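Local coordinates for protein putative ferredoxin--NADP reductase (Plasmodium falciparum 3D7, PDB 2OK8) that probably transfers electrons between ferredoxin and NADP(H) through a bound FAD, and may serve the terminal step of isoprenoid precursor synthesis, at residues F175-T180 / I213-Y218; Q250-T255 / C284-I289; D261-R266 / M294-S299. All coordinates share one frame; numbering follows the deposited sequence.

Contact 1 of 3, residues F175-T180 / I213-Y218; sequences FIATGT and IYYGVY. With FAD (flavin-adenine dinucleotide), chain F.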
# COMPACT_ATOMS: atom_id res chain seq x y z
N PHE A 175 8.44 26.45 12.54
CA PHE A 175 7.56 25.52 11.86
C PHE A 175 7.58 25.82 10.36
O PHE A 175 7.16 26.90 9.94
CB PHE A 175 6.11 25.67 12.34
CG PHE A 175 5.88 25.33 13.79
CD1 PHE A 175 4.80 25.91 14.47
CD2 PHE A 175 6.70 24.44 14.47
CE1 PHE A 175 4.55 25.61 15.82
CE2 PHE A 175 6.46 24.14 15.83
CZ PHE A 175 5.38 24.74 16.49
N ILE A 176 8.03 24.88 9.54
CA ILE A 176 7.98 25.07 8.08
C ILE A 176 6.90 24.16 7.50
O ILE A 176 6.86 22.96 7.82
CB ILE A 176 9.37 24.88 7.41
CG1 ILE A 176 10.38 25.87 8.00
CG2 ILE A 176 9.29 25.00 5.86
CD1 ILE A 176 11.81 25.53 7.66
N ALA A 177 6.02 24.74 6.70
CA ALA A 177 4.90 23.99 6.11
C ALA A 177 4.61 24.38 4.66
O ALA A 177 4.89 25.51 4.23
CB ALA A 177 3.66 24.19 6.95
N THR A 178 4.07 23.42 3.91
CA THR A 178 3.48 23.67 2.60
C THR A 178 2.14 22.95 2.55
O THR A 178 2.00 21.87 3.11
CB THR A 178 4.37 23.15 1.42
OG1 THR A 178 4.48 21.72 1.49
CG2 THR A 178 5.77 23.77 1.46
N GLY A 179 1.14 23.58 1.93
CA GLY A 179 -0.19 22.97 1.75
C GLY A 179 -0.84 22.47 3.02
O GLY A 179 -1.04 23.22 3.95
N THR A 180 -1.17 21.18 3.06
CA THR A 180 -1.81 20.58 4.22
C THR A 180 -0.81 20.36 5.34
O THR A 180 -1.21 19.95 6.42
CB THR A 180 -2.49 19.24 3.87
OG1 THR A 180 -1.56 18.41 3.16
CG2 THR A 180 -3.77 19.45 3.03
N ILE A 213 6.67 30.77 11.83
CA ILE A 213 6.04 29.89 10.84
C ILE A 213 6.32 30.39 9.43
O ILE A 213 6.07 31.55 9.12
CB ILE A 213 4.51 29.78 11.06
CG1 ILE A 213 4.20 29.40 12.51
CG2 ILE A 213 3.91 28.77 10.10
CD1 ILE A 213 2.72 29.14 12.83
N TYR A 214 6.88 29.51 8.61
CA TYR A 214 6.97 29.72 7.18
C TYR A 214 5.96 28.80 6.53
O TYR A 214 6.12 27.58 6.60
CB TYR A 214 8.38 29.40 6.68
CG TYR A 214 9.43 30.27 7.31
CD1 TYR A 214 10.03 29.91 8.51
CD2 TYR A 214 9.81 31.48 6.72
CE1 TYR A 214 10.99 30.72 9.10
CE2 TYR A 214 10.78 32.30 7.31
CZ TYR A 214 11.36 31.91 8.49
OH TYR A 214 12.33 32.73 9.08
N TYR A 215 4.94 29.39 5.92
CA TYR A 215 3.84 28.65 5.30
C TYR A 215 3.64 28.98 3.81
O TYR A 215 3.20 30.08 3.45
CB TYR A 215 2.55 28.85 6.11
CG TYR A 215 1.37 27.98 5.71
CD1 TYR A 215 1.55 26.72 5.09
CD2 TYR A 215 0.07 28.39 5.98
CE1 TYR A 215 0.45 25.93 4.73
CE2 TYR A 215 -1.02 27.63 5.63
CZ TYR A 215 -0.84 26.41 5.01
OH TYR A 215 -1.97 25.70 4.70
N GLY A 216 3.93 27.99 2.97
CA GLY A 216 3.87 28.12 1.53
C GLY A 216 2.62 27.50 0.95
O GLY A 216 2.35 26.31 1.16
N VAL A 217 1.85 28.32 0.24
CA VAL A 217 0.63 27.88 -0.45
C VAL A 217 0.53 28.51 -1.86
O VAL A 217 1.33 29.38 -2.20
CB VAL A 217 -0.66 28.12 0.40
CG1 VAL A 217 -0.69 27.20 1.61
CG2 VAL A 217 -0.79 29.54 0.84
N TYR A 218 -0.43 28.04 -2.67
CA TYR A 218 -0.65 28.58 -4.02
C TYR A 218 -0.94 30.10 -4.00
O TYR A 218 -0.30 30.89 -4.71
CB TYR A 218 -1.79 27.83 -4.74
CG TYR A 218 -2.06 28.30 -6.16
CD1 TYR A 218 -1.51 27.64 -7.23
CD2 TYR A 218 -2.89 29.41 -6.41
CE1 TYR A 218 -1.75 28.05 -8.54
CE2 TYR A 218 -3.14 29.84 -7.72
CZ TYR A 218 -2.56 29.15 -8.77
OH TYR A 218 -2.77 29.54 -10.06
PA FAD F . -3.61 8.01 -4.64
O1A FAD F . -2.82 7.20 -3.64
O2A FAD F . -4.72 7.25 -5.32
O5B FAD F . -2.56 8.59 -5.67
C5B FAD F . -1.46 9.36 -5.21
C4B FAD F . -1.30 10.55 -6.13
O4B FAD F . -1.13 10.06 -7.45
C3B FAD F . -2.56 11.42 -6.11
O3B FAD F . -2.21 12.79 -6.24
C2B FAD F . -3.32 11.00 -7.35
O2B FAD F . -4.12 12.02 -7.90
C1B FAD F . -2.18 10.55 -8.28
N9A FAD F . -2.64 9.53 -9.22
C8A FAD F . -3.33 8.37 -8.94
N7A FAD F . -3.56 7.72 -10.10
C5A FAD F . -3.04 8.46 -11.11
C6A FAD F . -2.99 8.26 -12.49
N6A FAD F . -2.99 7.01 -12.91
N1A FAD F . -2.39 9.22 -13.28
C2A FAD F . -1.82 10.36 -12.72
N3A FAD F . -1.86 10.54 -11.35
C4A FAD F . -2.46 9.60 -10.57
N1 FAD F . -2.72 14.52 2.86
C2 FAD F . -3.59 15.52 3.22
O2 FAD F . -4.42 15.95 2.42
N3 FAD F . -3.54 16.05 4.48
C4 FAD F . -2.63 15.62 5.41
O4 FAD F . -2.64 16.15 6.54
C4X FAD F . -1.74 14.61 5.07
N5 FAD F . -0.80 14.13 5.97
C5X FAD F . 0.08 13.12 5.61
C6 FAD F . 1.02 12.68 6.54
C7 FAD F . 1.91 11.66 6.18
C7M FAD F . 2.91 11.17 7.19
C8 FAD F . 1.85 11.08 4.89
C8M FAD F . 2.80 9.98 4.51
C9 FAD F . 0.91 11.54 3.97
C9A FAD F . 0.02 12.56 4.33
N10 FAD F . -0.93 13.04 3.43
C10 FAD F . -1.79 14.06 3.78
C1' FAD F . -1.04 12.47 2.06
C2' FAD F . -2.35 11.70 2.00
O2' FAD F . -2.07 10.44 2.55
C3' FAD F . -2.91 11.69 0.56
O3' FAD F . -4.32 11.91 0.33
C4' FAD F . -2.55 10.39 -0.07
O4' FAD F . -1.17 10.18 0.19
C5' FAD F . -2.93 10.53 -1.54
O5' FAD F . -4.28 10.19 -1.50
P FAD F . -5.12 9.39 -2.61
O1P FAD F . -5.48 8.02 -2.08
O2P FAD F . -6.36 10.22 -2.77
O3P FAD F . -4.23 9.34 -3.95
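The phenol oxygen of Y215 has two hydrogen-bond partners, G179 O across the contact and L224 N of the loop after the strand. It donates to the carbonyl of G179, with Y215 OH 2.8 Å from G179 O. The Y215 CG atom stands anti to its own backbone N (chi1 -171°). From there the ring runs along the end of strand 175-178. Its edge faces A177 O and G179 O, both lying in the ring plane, and CD1 rests 3.8 Å from A177 CB.

The two strands are parallel, only 5° apart. Four backbone bonds join them: Y214 N to F175 O, A177 N to Y214 O, G216 N to A177 O and G179 N to G216 O. The third is the straightest at hydrogen, 173°. A177 N to Y214 O is the shortest of the four at 2.8 Å.

F175, A177, I213 and Y215 share one face of the sheet. There F175 CD1 meets I213 CG1 at 4.0 Å. On the other face I176 CG1 lies 4.1 Å from Y214 CD1, under helix 252-265, which sends V259 and I263 onto it. G179 has a positive phi, and the chain turns off the strand there. T180 follows, with OG1 3.4 Å from FAD N3 and hydrogen-bonded to Y316.

V217 and Y218 probably take part in binding NADP(+). This is the central strand of the parallel sheet, 173-178, paired with its neighbour 211-217 in the NADP-binding domain of ferredoxin reductases. Their C-terminal ends lead to FAD at T180 and to the probable NADP(+) site.

Contact 2 of 3, residues Q250-T255 / C284-I289; sequences QNSDAT and CGHKSI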
# COMPACT_ATOMS: atom_id res chain seq x y z
N GLN A 250 0.57 25.18 -8.85
CA GLN A 250 -0.01 23.94 -8.34
C GLN A 250 1.04 22.86 -8.11
O GLN A 250 0.84 21.96 -7.29
CB GLN A 250 -1.15 23.46 -9.25
CG GLN A 250 -2.42 24.31 -9.09
CD GLN A 250 -3.59 23.85 -9.94
OE1 GLN A 250 -4.07 22.72 -9.81
NE2 GLN A 250 -4.09 24.75 -10.79
N ASN A 251 2.17 22.98 -8.80
CA ASN A 251 3.32 22.10 -8.61
C ASN A 251 4.00 22.27 -7.24
O ASN A 251 4.54 23.34 -6.94
CB ASN A 251 4.33 22.35 -9.72
CG ASN A 251 5.40 21.28 -9.78
OD1 ASN A 251 5.11 20.09 -9.75
ND2 ASN A 251 6.65 21.71 -9.88
N SER A 252 3.98 21.21 -6.43
CA SER A 252 4.57 21.22 -5.08
C SER A 252 6.08 21.48 -5.02
O SER A 252 6.57 22.12 -4.08
CB SER A 252 4.27 19.90 -4.37
OG SER A 252 2.99 19.93 -3.77
N ASP A 253 6.81 20.99 -6.01
CA ASP A 253 8.25 21.20 -6.10
C ASP A 253 8.58 22.68 -6.37
O ASP A 253 9.64 23.16 -5.96
CB ASP A 253 8.83 20.28 -7.18
CG ASP A 253 10.37 20.31 -7.23
OD1 ASP A 253 11.04 19.90 -6.25
OD2 ASP A 253 10.89 20.73 -8.29
N ALA A 254 7.68 23.39 -7.04
CA ALA A 254 7.85 24.82 -7.26
C ALA A 254 7.48 25.63 -6.01
O ALA A 254 8.16 26.62 -5.69
CB ALA A 254 7.04 25.27 -8.45
N THR A 255 6.42 25.22 -5.32
CA THR A 255 6.01 25.82 -4.05
C THR A 255 7.13 25.75 -3.01
O THR A 255 7.40 26.74 -2.33
CB THR A 255 4.72 25.18 -3.51
OG1 THR A 255 3.68 25.33 -4.48
CG2 THR A 255 4.27 25.87 -2.24
N CYS A 284 7.20 20.10 7.50
CA CYS A 284 6.08 19.24 7.15
C CYS A 284 5.45 19.61 5.80
O CYS A 284 5.16 20.76 5.54
CB CYS A 284 5.01 19.27 8.23
SG CYS A 284 3.66 18.10 7.92
N GLY A 285 5.24 18.61 4.95
CA GLY A 285 4.61 18.83 3.66
C GLY A 285 5.28 18.01 2.59
O GLY A 285 5.81 16.96 2.88
N HIS A 286 5.26 18.50 1.36
CA HIS A 286 5.83 17.76 0.24
C HIS A 286 7.30 17.48 0.46
O HIS A 286 8.00 18.28 1.03
CB HIS A 286 5.60 18.50 -1.09
CG HIS A 286 5.89 17.67 -2.30
ND1 HIS A 286 7.04 17.81 -3.05
CD2 HIS A 286 5.18 16.67 -2.88
CE1 HIS A 286 7.02 16.94 -4.04
NE2 HIS A 286 5.90 16.23 -3.96
N LYS A 287 7.76 16.32 0.00
CA LYS A 287 9.13 15.83 0.25
C LYS A 287 10.27 16.74 -0.24
O LYS A 287 11.40 16.62 0.24
CB LYS A 287 9.30 14.44 -0.35
CG LYS A 287 8.65 13.35 0.48
CD LYS A 287 8.63 12.01 -0.23
CE LYS A 287 8.05 10.92 0.68
NZ LYS A 287 7.20 9.95 -0.08
N SER A 288 9.96 17.63 -1.17
CA SER A 288 10.96 18.54 -1.74
C SER A 288 11.48 19.65 -0.81
O SER A 288 12.58 20.12 -1.03
CB SER A 288 10.44 19.17 -3.03
OG SER A 288 9.14 19.71 -2.85
N ILE A 289 10.70 20.08 0.19
CA ILE A 289 11.22 21.07 1.16
C ILE A 289 12.36 20.56 2.00
O ILE A 289 13.19 21.35 2.45
CB ILE A 289 10.20 21.64 2.19
CG1 ILE A 289 9.01 20.70 2.42
CG2 ILE A 289 9.84 23.10 1.87
CD1 ILE A 289 8.06 21.20 3.50
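S252 CB sits over one face of the H286 imidazole, displaced toward the rim, and this is the tight part of the contact. The carbon lies 3.6 Å from the ring centroid, 17° off the ring normal, a CH-pi contact. Its closest ring atom is CG, with S252 CB to H286 CG at 3.4 Å. H286 CG is anti to the backbone N (chi1 -167°), which lays the ring against the first turn of helix 252-265, where S252 stands.

The ring is also fixed in its rotation. H286 ND1 and S288 OG are 2.8 Å apart and nearly in line, at 170°. Either could be the donor. S256 OG bonds to S288 OG too, so that buried hydroxyl ties the imidazole to the helix. The backbone of the histidine has a tie of its own, a weak hydrogen bond between H286 N and T178 OG1 on the neighbouring strand.

The D253 side is the solvent side. Its side chain meets the other segment through OD1, which approaches S288 CB at 3.4 Å. The same D253 carboxylate forms a salt bridge with K292, one turn further along helix 288-300.

No hydrogen bond crosses between 250-255 and 284-289 anywhere in the contact. The two segments meet through carbon contacts and through the hydroxyl of S256.

H286, K287 and S288 probably bind NADP(+). The contact probably forms part of the NADP(+) site at the C-terminal edge of the parallel sheet, where a strand passes into its helix.

Contact 3 of 3, residues D261-R266 / M294-S299; sequences DEIYKR and MDILKS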
# COMPACT_ATOMS: atom_id res chain seq x y z
N ASP A 261 13.21 30.04 -0.90
CA ASP A 261 13.54 31.38 -1.34
C ASP A 261 13.11 32.47 -0.34
O ASP A 261 13.84 33.41 -0.13
CB ASP A 261 12.92 31.59 -2.72
CG ASP A 261 13.39 32.86 -3.38
OD1 ASP A 261 12.52 33.68 -3.73
OD2 ASP A 261 14.62 33.04 -3.53
N GLU A 262 11.93 32.34 0.28
CA GLU A 262 11.56 33.21 1.40
C GLU A 262 12.50 33.08 2.59
O GLU A 262 12.84 34.08 3.24
CB GLU A 262 10.15 32.93 1.90
CG GLU A 262 9.10 33.94 1.43
CD GLU A 262 9.43 35.38 1.76
OE1 GLU A 262 9.37 35.77 2.95
OE2 GLU A 262 9.73 36.14 0.81
N ILE A 263 12.89 31.85 2.89
CA ILE A 263 13.77 31.58 4.01
C ILE A 263 15.16 32.16 3.73
O ILE A 263 15.73 32.81 4.62
CB ILE A 263 13.81 30.05 4.38
CG1 ILE A 263 12.44 29.59 4.88
CG2 ILE A 263 14.85 29.78 5.45
CD1 ILE A 263 12.25 28.05 4.93
N TYR A 264 15.68 31.96 2.51
CA TYR A 264 16.89 32.67 2.07
C TYR A 264 16.79 34.20 2.23
O TYR A 264 17.73 34.83 2.71
CB TYR A 264 17.29 32.32 0.63
CG TYR A 264 18.15 31.08 0.53
CD1 TYR A 264 17.88 30.09 -0.41
CD2 TYR A 264 19.20 30.88 1.42
CE1 TYR A 264 18.67 28.93 -0.48
CE2 TYR A 264 19.99 29.73 1.36
CZ TYR A 264 19.72 28.76 0.41
OH TYR A 264 20.50 27.63 0.37
N LYS A 265 15.65 34.79 1.86
CA LYS A 265 15.47 36.23 2.01
C LYS A 265 15.46 36.65 3.47
O LYS A 265 15.82 37.78 3.81
CB LYS A 265 14.15 36.68 1.38
CG LYS A 265 14.10 36.65 -0.12
CD LYS A 265 12.68 37.04 -0.58
CE LYS A 265 12.64 37.34 -2.07
NZ LYS A 265 13.04 36.14 -2.85
N ARG A 266 15.02 35.73 4.33
CA ARG A 266 14.92 35.98 5.76
C ARG A 266 15.95 35.17 6.55
O ARG A 266 15.72 34.81 7.70
CB ARG A 266 13.50 35.65 6.22
CG ARG A 266 12.44 36.46 5.53
CD ARG A 266 11.08 36.09 6.01
NE ARG A 266 10.04 36.93 5.41
CZ ARG A 266 9.68 38.13 5.84
NH1 ARG A 266 10.27 38.69 6.89
NH2 ARG A 266 8.72 38.79 5.20
N MET A 294 17.53 21.79 4.53
CA MET A 294 18.84 21.29 4.96
C MET A 294 19.98 21.98 4.22
O MET A 294 21.02 22.25 4.82
CB MET A 294 18.96 19.77 4.81
CG MET A 294 17.90 18.97 5.59
SD MET A 294 17.78 19.48 7.32
CE MET A 294 19.32 18.82 7.92
N ASP A 295 19.79 22.27 2.93
CA ASP A 295 20.78 22.99 2.12
C ASP A 295 21.09 24.38 2.68
O ASP A 295 22.25 24.78 2.74
CB ASP A 295 20.32 23.10 0.66
CG ASP A 295 20.60 21.83 -0.14
OD1 ASP A 295 21.19 20.87 0.41
OD2 ASP A 295 20.23 21.79 -1.34
N ILE A 296 20.05 25.09 3.10
CA ILE A 296 20.21 26.40 3.74
C ILE A 296 21.06 26.33 5.01
O ILE A 296 21.91 27.19 5.24
CB ILE A 296 18.84 27.03 4.10
CG1 ILE A 296 17.99 27.26 2.84
CG2 ILE A 296 19.05 28.34 4.87
CD1 ILE A 296 16.50 27.44 3.12
N LEU A 297 20.81 25.32 5.83
CA LEU A 297 21.55 25.12 7.07
C LEU A 297 22.99 24.72 6.79
O LEU A 297 23.92 25.25 7.40
CB LEU A 297 20.85 24.08 7.94
CG LEU A 297 19.49 24.51 8.48
CD1 LEU A 297 18.77 23.32 9.13
CD2 LEU A 297 19.69 25.64 9.48
N LYS A 298 23.16 23.81 5.84
CA LYS A 298 24.47 23.30 5.44
C LYS A 298 25.36 24.32 4.74
O LYS A 298 26.57 24.30 4.93
CB LYS A 298 24.30 22.09 4.53
CG LYS A 298 24.02 20.79 5.26
CD LYS A 298 23.37 19.81 4.31
CE LYS A 298 23.77 18.40 4.62
NZ LYS A 298 23.62 17.57 3.40
N SER A 299 24.77 25.20 3.93
CA SER A 299 25.56 26.16 3.16
C SER A 299 25.91 27.43 3.91
O SER A 299 26.78 28.17 3.47
CB SER A 299 24.90 26.48 1.81
OG SER A 299 23.57 26.97 1.95
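Two helices that cover one face of the parallel sheet in the NADP-binding domain pack here side by side. Helices 252-265 and 288-300 run in broadly the same direction, as expected for helices of an alpha/beta nucleotide-binding fold. Over these short segments the axes cross at -30° and come within 10.8 Å. That spacing is bridged by side chains, and no hydrogen bond passes between the segments.

I296 carries most of the contact. Its CG1 lies over one face of the Y264 ring, 3.7 Å from the centroid and 26° off the ring normal. The methylene is displaced toward the rim, at the phenol end, where Y264 CZ is its nearest ring atom. I296 CG2 reaches the same ring at CE2. Y264 CB does not aim at the other helix; the length of the ring carries the contact across. H300 also meets the Y264 ring.

The I296 chain then continues to I263. I296 CG1 is anti to the carbonyl carbon (chi1 -61°), and CD1 extends on to touch I263 CG2 at 3.7 Å. The two isoleucine side chains cross at about a right angle. I263 and I296 are both buried. I263 also packs on F270 of helix 267-275 and, toward the sheet, on Y214.

Within 261-266 two salt bridges form apart from the contact. K265 NZ bridges to D261 OD1 at 2.7 Å, from above the carboxylate plane. R266 NE bridges to E262 OE1 at 2.8 Å, with that oxygen in the guanidinium plane.

Y264 OH lies 3.5 Å from S299 OG, with no hydrogen bond assigned. Near this hydroxyl, D295 O holds two donors of S299, N and OG, which reach it from opposite faces of its carbonyl plane, with S299 OG 2.7 Å away.

How the contacts relate
All three contacts belong to one layered alpha/beta domain. Contact 1 is in the sheet, and contact 2 lies about 9 Å away between centres. They meet where strand 173-178 neighbours strand 280-285: I176 O is 2.9 Å from C284 N, a probable hydrogen bond. Contacts 2 and 3 use the same two helices, 252-265 and 288-300, near their beginnings and near their ends, with centres about 15 Å apart. I263 of contact 3 packs on contact 1, its CG1 lying 3.7 Å from Y214 CD2. Contacts 1 and 2 line the cofactor side: the H286 side chain comes within about 9 Å of FAD at its nearest atoms.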